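Local coordinates for glycosyl hydrolase family 2, TIM barrel domain protein (Parabacteroides merdae ATCC 43184, PDB 6DXU) that acts as a gut-bacterial beta-glucuronidase of glycoside hydrolase family 2, probably cleaving glucuronic acid from glucuronide conjugates, at residues Asp335-Ala340 against Glu616-Thr620; Gly329-His333 against Glu351-Met355; Tyr187-Tyr193 against Ala340-Glu345; Lys622-Tyr626 against His639-Thr644. All blocks are in the same frame, centred on the assembly; numbering follows the deposited sequence.

Overall arrangement
Following the chain from its N terminus, contact 3 opens first, at 187-193 in the sugar-binding domain. Before it closes, contact 2 opens at 329-333 and contact 1 at 335-340. Contact 3 closes at 340-345, at the entry to helix 345-357, tying the sugar-binding domain to the TIM barrel. Contact 2 then closes the short strand-to-helix loop at 351-355, and contact 1 closes a far longer one at 616-620, so these three all cross one another. Contacts 1 and 3 share A340, and D335 probably hydrogen-bonds Y187 between them. Contact 4 follows in series, pinning helix 623-632 to the strand 638-640; Y625 probably hydrogen-bonds M354 of contact 2.

Contact 1 of 4, residues Asp335-Ala340 against Glu616-Thr620; sequences DHAGVA and ERDFT
R617 grips D335 side-on, and with it a type I beta turn from E616 to F619 is fastened to the loop that follows strand 323-331 of the TIM barrel. R617 NE donates to D335 OD2 and R617 NH2 to D335 OD1, both at 2.8 Å and close to the guanidinium plane. The carboxylate is turned 39° against that plane, and NE meets OD2 from above the carboxylate plane. Each carboxylate oxygen has a second partner: Y187 OH for OD1, the backbone N of S597 for OD2. R617 NH1 bonds L783 O and shares a water with G338 N.

The backbone carbonyl of R617 does separate work. R617 O accepts from A337 N at 3.0 Å and sits over one face of the H336 ring; the approach to ND1 is no hydrogen bond, and ND1 is paired with K594 NZ instead. H336 NE2 is bound at 2.9 Å to a second water, which donates to D618 O. Beyond, D618 OD1 accepts from T620 N, an Asx turn, and from T620 OG1 on the same face. The H336 ring drops onto F619 at 45°, its CE1 over the phenyl centre and 3.3 Å from F619 CE2.

Contact 2 of 4, residues Gly329-His333 against Glu351-Met355; sequences GTHRH and EMRMM
R332, which follows strand 323-331, pairs with E351 of helix 345-357 in a beta-alpha-beta unit of the TIM barrel, and the contact has a greasy half and a polar half. The greasy half is a row of sulfur and methyl contacts. M355 stretches out beyond CG from the helix, its SD 3.8 Å from T330 CG2 and its CE against R332 CB at 3.8 Å, crossing the arginine at about a right angle. M352 bends back at chi2 and chi3 (-53° and -63°), which swings its SD to 4.0 Å from R332 CD. The far side of the helix plays no part: R353 is exposed there and pairs with D357.

The other half is polar and includes a water. R332 folds at chi3 (-64°), turning its guanidinium edge to E351. R332 NE meets E351 OE2 at 2.8 Å and R332 NH2 meets E351 OE1 at 3.0 Å, both near the guanidinium plane but well above the carboxylate plane. The water donates to both H333 O and, at 2.7 Å, E351 OE2. A methionine in place of R332 would probably leave E351 leaning on K594 for its charge partner and Q370 OE1 without the N-H that now bonds it. E351 OE1 is shared by R332 and K594, so two cations flank one buried carboxylate, an arrangement likely to keep it ionised.

Contact 3 of 4, residues Tyr187-Tyr193 against Ala340-Glu345; sequences YGGLYRY and AQAMTE
Q341 lays its amide flat over the ring of Y191, the planes only 8° apart, and these two residues carry the middle of the contact. The stack starts at the aliphatic part, where Q341 CG sits 3.8 Å from the centroid of the Y191 ring in a CH-pi contact, and runs out to Q341 OE1, 3.3 Å from Y191 CE1. G189 O lies over the opposite face of that ring, so both faces are covered, and the phenol OH bonds G134 O. CG of Q341 stands opposite its own backbone N (chi1 -171°) and the chain runs on extended, which carries the amide across to E334, where Q341 NE2 bonds E334 OE2. Q341 OE1 accepts a hydrogen bond from a water at 2.8 Å, and that water accepts from Y187 N.

Here a loop of the sugar-binding domain meets the TIM barrel just ahead of helix 345-357, whose N-cap is T344. Y187 presents a face to A340, whose CB lies 3.9 Å from the ring centroid, while Q341 OE1 comes in at the edge of the same ring; Y187 OH goes on to D335. Further along, A342, the centre of an inverse gamma turn, points its CA-H at Y191 O, 3.3 Å from CA. The first helical residue, E345, donates its backbone N-H to Y193 OH, N to O 2.9 Å, at 165°.

Contact 4 of 4, residues Lys622-Tyr626 against His639-Thr644; sequences KESYY and HIYGHT
The backbones of E623 and Y641 come within 6.5 Å CA to CA, and those of Y626 and H639 within 6.6 Å, so the first turn of helix 623-632 lies alongside the end of strand 638-640 and the loop behind it. In that turn Y626 N bonds back to E623 O. Across from it the chain turns through G642 (phi 117°), and the N-H groups of G642 and T644 both point at E623.

E623 reaches across to this loop: its CB rests against Y641 CE1 at 3.6 Å, and the bend at chi2 (-89°) swings the carboxylate in. E623 OE1 accepts from H639 NE2 at 2.8 Å and from G642 N at 2.9 Å, the two donors on opposite faces of the carboxylate; the G642 bond is almost straight. The first is a His-carboxylate hydrogen bond tying helix 623-632 to strand 638-640, an outer strand of a three-stranded antiparallel sheet. E623 OE2 takes T644 N nearly head-on. H639 is held flat by Y626, an offset stack with centroids 3.8 Å apart and planes at 3°, and Y625 CD1 lies over the other face of the tyrosine. Y641 OH and T644 OG1 are tied to H524.

A glutamine in place of E623 would probably turn an N-H toward one of these donors, costing either T644 N its acceptor or H639 NE2 and G642 N theirs. With three N-H groups converging on one buried carboxylate and no arginine or lysine among them, E623 is likely to be charged, consistent with H639 carrying a proton on NE2.

Contact 1 of 4, residues Asp335-Ala340 against Glu616-Thr620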
# COMPACT_ATOMS: atom_id res chain seq x y z
N ASP D 335 21.89 -31.57 2.65
CA ASP D 335 22.27 -31.68 1.24
C ASP D 335 22.72 -33.11 1.00
O ASP D 335 23.40 -33.68 1.86
CB ASP D 335 23.39 -30.69 0.90
CG ASP D 335 23.80 -30.74 -0.56
OD1 ASP D 335 22.91 -30.60 -1.43
OD2 ASP D 335 25.01 -30.88 -0.83
N HIS D 336 22.32 -33.69 -0.13
CA HIS D 336 22.69 -35.08 -0.41
C HIS D 336 22.70 -35.34 -1.92
O HIS D 336 22.03 -34.66 -2.70
CB HIS D 336 21.75 -36.07 0.29
CG HIS D 336 22.26 -37.48 0.30
ND1 HIS D 336 23.26 -37.89 1.15
CD2 HIS D 336 21.94 -38.56 -0.45
CE1 HIS D 336 23.53 -39.17 0.93
NE2 HIS D 336 22.74 -39.60 -0.04
N ALA D 337 23.49 -36.34 -2.31
CA ALA D 337 23.60 -36.70 -3.71
C ALA D 337 22.23 -37.01 -4.30
O ALA D 337 21.41 -37.71 -3.70
CB ALA D 337 24.53 -37.92 -3.85
N GLY D 338 21.97 -36.44 -5.48
CA GLY D 338 20.76 -36.72 -6.22
C GLY D 338 19.52 -35.94 -5.82
O GLY D 338 18.58 -35.87 -6.61
N VAL D 339 19.49 -35.35 -4.62
CA VAL D 339 18.25 -34.77 -4.09
C VAL D 339 18.45 -33.37 -3.52
O VAL D 339 17.47 -32.72 -3.15
CB VAL D 339 17.66 -35.70 -3.00
CG1 VAL D 339 17.35 -37.06 -3.57
CG2 VAL D 339 18.60 -35.79 -1.80
N ALA D 340 19.69 -32.90 -3.43
CA ALA D 340 19.99 -31.58 -2.82
C ALA D 340 19.40 -31.59 -1.42
O ALA D 340 19.62 -32.55 -0.66
CB ALA D 340 19.50 -30.44 -3.73
N GLU D 616 31.71 -38.89 1.50
CA GLU D 616 31.28 -38.34 0.22
C GLU D 616 29.79 -38.02 0.25
O GLU D 616 29.03 -38.50 1.10
CB GLU D 616 31.56 -39.33 -0.92
CG GLU D 616 33.05 -39.75 -1.08
CD GLU D 616 33.26 -40.68 -2.27
OE1 GLU D 616 32.88 -40.28 -3.40
OE2 GLU D 616 33.76 -41.81 -2.09
N ARG D 617 29.36 -37.22 -0.73
CA ARG D 617 28.00 -36.70 -0.76
C ARG D 617 26.95 -37.80 -0.93
O ARG D 617 25.76 -37.53 -0.72
CB ARG D 617 27.89 -35.63 -1.87
CG ARG D 617 26.68 -34.72 -1.78
CD ARG D 617 26.81 -33.56 -2.78
NE ARG D 617 25.62 -32.70 -2.82
CZ ARG D 617 24.77 -32.66 -3.83
NH1 ARG D 617 24.95 -33.43 -4.91
NH2 ARG D 617 23.72 -31.84 -3.78
N ASP D 618 27.37 -39.02 -1.26
CA ASP D 618 26.47 -40.16 -1.39
C ASP D 618 26.58 -41.15 -0.23
O ASP D 618 26.09 -42.28 -0.34
CB ASP D 618 26.72 -40.87 -2.72
CG ASP D 618 28.09 -41.54 -2.78
OD1 ASP D 618 28.89 -41.43 -1.81
OD2 ASP D 618 28.38 -42.17 -3.81
N PHE D 619 27.24 -40.76 0.87
CA PHE D 619 27.47 -41.54 2.10
C PHE D 619 28.71 -42.44 2.02
O PHE D 619 29.00 -43.15 3.00
CB PHE D 619 26.28 -42.42 2.53
CG PHE D 619 25.09 -41.65 3.02
CD1 PHE D 619 25.27 -40.50 3.79
CD2 PHE D 619 23.80 -42.07 2.74
CE1 PHE D 619 24.18 -39.77 4.26
CE2 PHE D 619 22.69 -41.36 3.21
CZ PHE D 619 22.88 -40.21 3.98
N THR D 620 29.45 -42.45 0.92
CA THR D 620 30.64 -43.30 0.88
C THR D 620 31.70 -42.73 1.81
O THR D 620 32.12 -41.59 1.62
CB THR D 620 31.21 -43.41 -0.53
OG1 THR D 620 30.17 -43.79 -1.44
CG2 THR D 620 32.34 -44.46 -0.56
O HOH W 1 23.13 -42.25 -1.23
O HOH W 2 22.79 -34.07 -6.79

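Contact 2 of 4, residues Gly329-His333 against Glu351-Met355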
# COMPACT_ATOMS: atom_id res chain seq x y z
N GLY D 329 33.38 -32.93 17.71
CA GLY D 329 32.29 -32.41 16.91
C GLY D 329 32.44 -32.50 15.41
O GLY D 329 33.53 -32.72 14.88
N THR D 330 31.31 -32.33 14.72
CA THR D 330 31.31 -32.19 13.27
C THR D 330 30.24 -31.16 12.92
O THR D 330 29.69 -30.49 13.80
CB THR D 330 31.12 -33.56 12.60
OG1 THR D 330 31.30 -33.43 11.18
CG2 THR D 330 29.73 -34.12 12.88
N HIS D 331 29.98 -31.00 11.64
CA HIS D 331 28.89 -30.19 11.13
C HIS D 331 28.15 -30.97 10.07
O HIS D 331 28.67 -31.96 9.53
CB HIS D 331 29.33 -28.88 10.47
CG HIS D 331 30.04 -27.91 11.36
ND1 HIS D 331 31.34 -28.10 11.79
CD2 HIS D 331 29.67 -26.69 11.82
CE1 HIS D 331 31.73 -27.05 12.50
NE2 HIS D 331 30.73 -26.18 12.53
N ARG D 332 26.97 -30.49 9.70
CA ARG D 332 26.32 -31.04 8.52
C ARG D 332 25.49 -29.96 7.86
O ARG D 332 24.99 -29.04 8.51
CB ARG D 332 25.47 -32.27 8.87
CG ARG D 332 24.12 -31.95 9.50
CD ARG D 332 23.30 -33.21 9.79
NE ARG D 332 22.92 -33.97 8.59
CZ ARG D 332 21.82 -33.75 7.86
NH1 ARG D 332 20.97 -32.77 8.19
NH2 ARG D 332 21.56 -34.51 6.81
N HIS D 333 25.39 -30.06 6.54
CA HIS D 333 24.39 -29.35 5.76
C HIS D 333 23.27 -30.32 5.37
O HIS D 333 23.48 -31.53 5.27
CB HIS D 333 25.01 -28.74 4.49
CG HIS D 333 25.52 -27.35 4.68
ND1 HIS D 333 24.69 -26.28 4.97
CD2 HIS D 333 26.77 -26.83 4.61
CE1 HIS D 333 25.41 -25.18 5.07
NE2 HIS D 333 26.67 -25.49 4.85
N GLU D 351 22.73 -41.18 7.96
CA GLU D 351 23.80 -40.21 8.15
C GLU D 351 24.13 -40.03 9.62
O GLU D 351 25.31 -39.97 10.01
CB GLU D 351 23.43 -38.85 7.53
CG GLU D 351 24.62 -37.90 7.54
CD GLU D 351 24.34 -36.58 6.86
OE1 GLU D 351 23.59 -36.56 5.85
OE2 GLU D 351 24.88 -35.56 7.32
N MET D 352 23.10 -39.86 10.45
CA MET D 352 23.37 -39.62 11.87
C MET D 352 23.93 -40.87 12.54
O MET D 352 24.77 -40.76 13.43
CB MET D 352 22.10 -39.15 12.58
CG MET D 352 21.53 -37.80 12.03
SD MET D 352 22.76 -36.47 11.98
CE MET D 352 23.11 -36.33 13.74
N ARG D 353 23.48 -42.05 12.12
CA ARG D 353 24.09 -43.29 12.61
C ARG D 353 25.56 -43.38 12.23
O ARG D 353 26.40 -43.81 13.04
CB ARG D 353 23.30 -44.48 12.09
CG ARG D 353 23.97 -45.84 12.35
CD ARG D 353 23.51 -46.37 13.70
NE ARG D 353 24.51 -46.13 14.72
CZ ARG D 353 24.26 -46.08 16.03
NH1 ARG D 353 25.25 -45.87 16.88
NH2 ARG D 353 23.02 -46.23 16.47
N MET D 354 25.91 -43.00 10.99
CA MET D 354 27.31 -42.96 10.56
C MET D 354 28.14 -42.03 11.44
O MET D 354 29.30 -42.34 11.77
CB MET D 354 27.43 -42.51 9.11
CG MET D 354 27.19 -43.56 8.04
SD MET D 354 27.58 -42.83 6.42
CE MET D 354 29.35 -42.76 6.49
N MET D 355 27.60 -40.86 11.78
CA MET D 355 28.30 -39.94 12.67
C MET D 355 28.55 -40.56 14.02
O MET D 355 29.67 -40.50 14.55
CB MET D 355 27.50 -38.65 12.87
CG MET D 355 27.46 -37.74 11.72
SD MET D 355 26.66 -36.23 12.30
CE MET D 355 26.41 -35.48 10.69
O HOH W 3 25.27 -33.66 5.42

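Contact 3 of 4, residues Tyr187-Tyr193 against Ala340-Glu345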
# COMPACT_ATOMS: atom_id res chain seq x y z
N TYR D 187 18.69 -23.11 -1.17
CA TYR D 187 17.91 -24.02 -1.99
C TYR D 187 16.45 -23.59 -2.06
O TYR D 187 15.95 -22.84 -1.20
CB TYR D 187 18.01 -25.42 -1.43
CG TYR D 187 19.24 -26.20 -1.82
CD1 TYR D 187 19.65 -26.26 -3.16
CD2 TYR D 187 19.95 -26.95 -0.87
CE1 TYR D 187 20.77 -27.02 -3.53
CE2 TYR D 187 21.07 -27.72 -1.24
CZ TYR D 187 21.46 -27.75 -2.56
OH TYR D 187 22.55 -28.50 -2.93
N GLY D 188 15.75 -24.09 -3.07
CA GLY D 188 14.34 -23.79 -3.25
C GLY D 188 13.51 -25.05 -3.26
O GLY D 188 13.98 -26.12 -3.68
N GLY D 189 12.27 -24.94 -2.78
CA GLY D 189 11.26 -25.96 -2.97
C GLY D 189 10.79 -26.58 -1.67
O GLY D 189 11.19 -26.20 -0.57
N LEU D 190 9.91 -27.58 -1.82
CA LEU D 190 9.31 -28.30 -0.69
C LEU D 190 10.26 -29.42 -0.27
O LEU D 190 9.98 -30.62 -0.39
CB LEU D 190 7.93 -28.84 -1.08
CG LEU D 190 6.83 -27.78 -1.27
CD1 LEU D 190 5.51 -28.38 -1.81
CD2 LEU D 190 6.57 -27.02 0.03
N TYR D 191 11.42 -29.00 0.25
CA TYR D 191 12.52 -29.93 0.43
C TYR D 191 12.54 -30.61 1.80
O TYR D 191 13.41 -31.46 2.03
CB TYR D 191 13.86 -29.24 0.17
CG TYR D 191 14.09 -27.87 0.80
CD1 TYR D 191 14.60 -26.81 0.04
CD2 TYR D 191 13.91 -27.67 2.16
CE1 TYR D 191 14.87 -25.56 0.63
CE2 TYR D 191 14.16 -26.43 2.76
CZ TYR D 191 14.64 -25.39 1.99
OH TYR D 191 14.90 -24.17 2.59
N ARG D 192 11.61 -30.28 2.70
CA ARG D 192 11.36 -31.09 3.87
C ARG D 192 9.89 -31.50 3.83
O ARG D 192 9.09 -30.88 3.14
CB ARG D 192 11.64 -30.35 5.19
CG ARG D 192 13.09 -29.93 5.39
CD ARG D 192 13.27 -29.41 6.81
NE ARG D 192 14.53 -28.68 6.95
CZ ARG D 192 14.71 -27.66 7.78
NH1 ARG D 192 13.70 -27.25 8.54
NH2 ARG D 192 15.89 -27.06 7.85
N TYR D 193 9.56 -32.55 4.57
CA TYR D 193 8.22 -33.12 4.53
C TYR D 193 7.15 -32.07 4.75
O TYR D 193 7.26 -31.21 5.64
CB TYR D 193 8.04 -34.20 5.59
CG TYR D 193 8.83 -35.46 5.30
CD1 TYR D 193 8.59 -36.20 4.14
CD2 TYR D 193 9.83 -35.88 6.16
CE1 TYR D 193 9.32 -37.35 3.87
CE2 TYR D 193 10.56 -37.05 5.89
CZ TYR D 193 10.30 -37.77 4.75
OH TYR D 193 11.03 -38.91 4.48
N ALA D 340 19.69 -32.90 -3.43
CA ALA D 340 19.99 -31.58 -2.82
C ALA D 340 19.40 -31.59 -1.42
O ALA D 340 19.62 -32.55 -0.66
CB ALA D 340 19.50 -30.44 -3.73
N GLN D 341 18.62 -30.58 -1.02
CA GLN D 341 18.15 -30.51 0.36
C GLN D 341 17.06 -31.54 0.67
O GLN D 341 16.77 -31.77 1.85
CB GLN D 341 17.64 -29.09 0.68
CG GLN D 341 17.35 -28.90 2.19
CD GLN D 341 17.52 -27.46 2.64
OE1 GLN D 341 17.81 -26.57 1.84
NE2 GLN D 341 17.35 -27.23 3.94
N ALA D 342 16.47 -32.19 -0.34
CA ALA D 342 15.30 -33.06 -0.15
C ALA D 342 15.68 -34.47 0.36
O ALA D 342 15.38 -35.49 -0.27
CB ALA D 342 14.52 -33.14 -1.45
N MET D 343 16.30 -34.52 1.53
CA MET D 343 16.64 -35.81 2.15
C MET D 343 15.42 -36.44 2.81
O MET D 343 14.58 -35.74 3.39
CB MET D 343 17.75 -35.63 3.18
CG MET D 343 19.05 -35.14 2.56
SD MET D 343 20.39 -35.02 3.76
CE MET D 343 20.70 -36.76 4.11
N THR D 344 15.33 -37.77 2.73
CA THR D 344 14.26 -38.50 3.38
C THR D 344 14.65 -38.85 4.81
O THR D 344 15.81 -38.76 5.21
CB THR D 344 13.93 -39.78 2.62
OG1 THR D 344 15.07 -40.65 2.69
CG2 THR D 344 13.56 -39.47 1.16
N GLU D 345 13.66 -39.29 5.59
CA GLU D 345 13.95 -39.71 6.96
C GLU D 345 14.99 -40.84 6.98
O GLU D 345 15.90 -40.84 7.82
CB GLU D 345 12.68 -40.15 7.67
CG GLU D 345 12.99 -40.71 9.06
CD GLU D 345 11.78 -40.99 9.91
OE1 GLU D 345 10.65 -40.88 9.40
OE2 GLU D 345 11.95 -41.31 11.11
O HOH W 4 19.46 -24.32 1.64
O HOH W 5 14.37 -33.13 3.97

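Contact 4 of 4, residues Lys622-Tyr626 against His639-Thr644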
# COMPACT_ATOMS: atom_id res chain seq x y z
N LYS D 622 35.14 -41.60 3.29
CA LYS D 622 36.51 -41.35 2.84
C LYS D 622 37.49 -41.99 3.81
O LYS D 622 37.12 -42.46 4.89
CB LYS D 622 36.78 -39.85 2.71
CG LYS D 622 35.90 -39.11 1.70
CD LYS D 622 36.44 -37.71 1.46
CE LYS D 622 35.40 -36.78 0.87
NZ LYS D 622 35.92 -35.38 0.82
N GLU D 623 38.77 -41.98 3.45
CA GLU D 623 39.76 -42.57 4.36
C GLU D 623 39.79 -41.82 5.69
O GLU D 623 40.06 -42.43 6.74
CB GLU D 623 41.15 -42.56 3.71
CG GLU D 623 41.22 -43.22 2.33
CD GLU D 623 41.52 -44.72 2.37
OE1 GLU D 623 41.82 -45.28 3.45
OE2 GLU D 623 41.45 -45.34 1.30
N SER D 624 39.47 -40.52 5.67
CA SER D 624 39.52 -39.69 6.86
C SER D 624 38.47 -40.07 7.90
O SER D 624 38.65 -39.79 9.09
CB SER D 624 39.35 -38.22 6.47
OG SER D 624 38.37 -38.08 5.43
N TYR D 625 37.37 -40.70 7.48
CA TYR D 625 36.37 -41.17 8.43
C TYR D 625 37.00 -42.09 9.46
O TYR D 625 36.70 -42.01 10.66
CB TYR D 625 35.24 -41.88 7.68
CG TYR D 625 34.15 -42.48 8.55
CD1 TYR D 625 34.25 -43.77 9.03
CD2 TYR D 625 33.00 -41.75 8.86
CE1 TYR D 625 33.25 -44.32 9.81
CE2 TYR D 625 31.99 -42.29 9.63
CZ TYR D 625 32.12 -43.58 10.11
OH TYR D 625 31.13 -44.14 10.88
N TYR D 626 37.90 -42.97 9.02
CA TYR D 626 38.49 -43.95 9.92
C TYR D 626 39.52 -43.33 10.85
O TYR D 626 39.78 -43.89 11.92
CB TYR D 626 39.10 -45.08 9.10
CG TYR D 626 38.04 -45.70 8.24
CD1 TYR D 626 37.15 -46.62 8.78
CD2 TYR D 626 37.86 -45.30 6.93
CE1 TYR D 626 36.14 -47.16 8.00
CE2 TYR D 626 36.86 -45.83 6.16
CZ TYR D 626 36.01 -46.76 6.70
OH TYR D 626 35.01 -47.29 5.92
N HIS D 639 41.74 -50.12 10.18
CA HIS D 639 41.60 -49.64 8.80
C HIS D 639 42.97 -49.31 8.24
O HIS D 639 43.60 -48.35 8.68
CB HIS D 639 40.69 -48.40 8.72
CG HIS D 639 40.51 -47.88 7.33
ND1 HIS D 639 39.51 -48.34 6.49
CD2 HIS D 639 41.21 -46.97 6.62
CE1 HIS D 639 39.60 -47.72 5.33
NE2 HIS D 639 40.62 -46.88 5.38
N ILE D 640 43.42 -50.12 7.28
CA ILE D 640 44.62 -49.77 6.53
C ILE D 640 44.30 -48.61 5.59
O ILE D 640 43.34 -48.68 4.81
CB ILE D 640 45.12 -50.97 5.70
CG1 ILE D 640 45.36 -52.21 6.58
CG2 ILE D 640 46.37 -50.56 4.94
CD1 ILE D 640 45.27 -53.52 5.79
N TYR D 641 45.11 -47.55 5.64
CA TYR D 641 44.91 -46.45 4.71
C TYR D 641 45.14 -46.93 3.29
O TYR D 641 46.14 -47.60 3.00
CB TYR D 641 45.83 -45.26 5.03
CG TYR D 641 45.75 -44.16 3.99
CD1 TYR D 641 44.78 -43.15 4.07
CD2 TYR D 641 46.63 -44.13 2.92
CE1 TYR D 641 44.70 -42.16 3.11
CE2 TYR D 641 46.55 -43.14 1.95
CZ TYR D 641 45.59 -42.16 2.05
OH TYR D 641 45.53 -41.18 1.09
N GLY D 642 44.20 -46.60 2.40
CA GLY D 642 44.38 -46.87 0.98
C GLY D 642 43.36 -47.83 0.39
O GLY D 642 43.64 -48.48 -0.61
N HIS D 643 42.17 -47.91 1.00
CA HIS D 643 41.13 -48.75 0.41
C HIS D 643 40.76 -48.30 -1.01
O HIS D 643 40.45 -49.15 -1.85
CB HIS D 643 39.90 -48.76 1.30
CG HIS D 643 39.98 -49.73 2.43
ND1 HIS D 643 39.09 -50.77 2.58
CD2 HIS D 643 40.86 -49.83 3.46
CE1 HIS D 643 39.41 -51.47 3.66
NE2 HIS D 643 40.47 -50.91 4.21
N THR D 644 40.81 -46.99 -1.29
CA THR D 644 40.49 -46.46 -2.61
C THR D 644 41.73 -46.03 -3.37
O THR D 644 41.67 -45.14 -4.21
CB THR D 644 39.52 -45.28 -2.52
OG1 THR D 644 40.11 -44.21 -1.75
CG2 THR D 644 38.20 -45.71 -1.88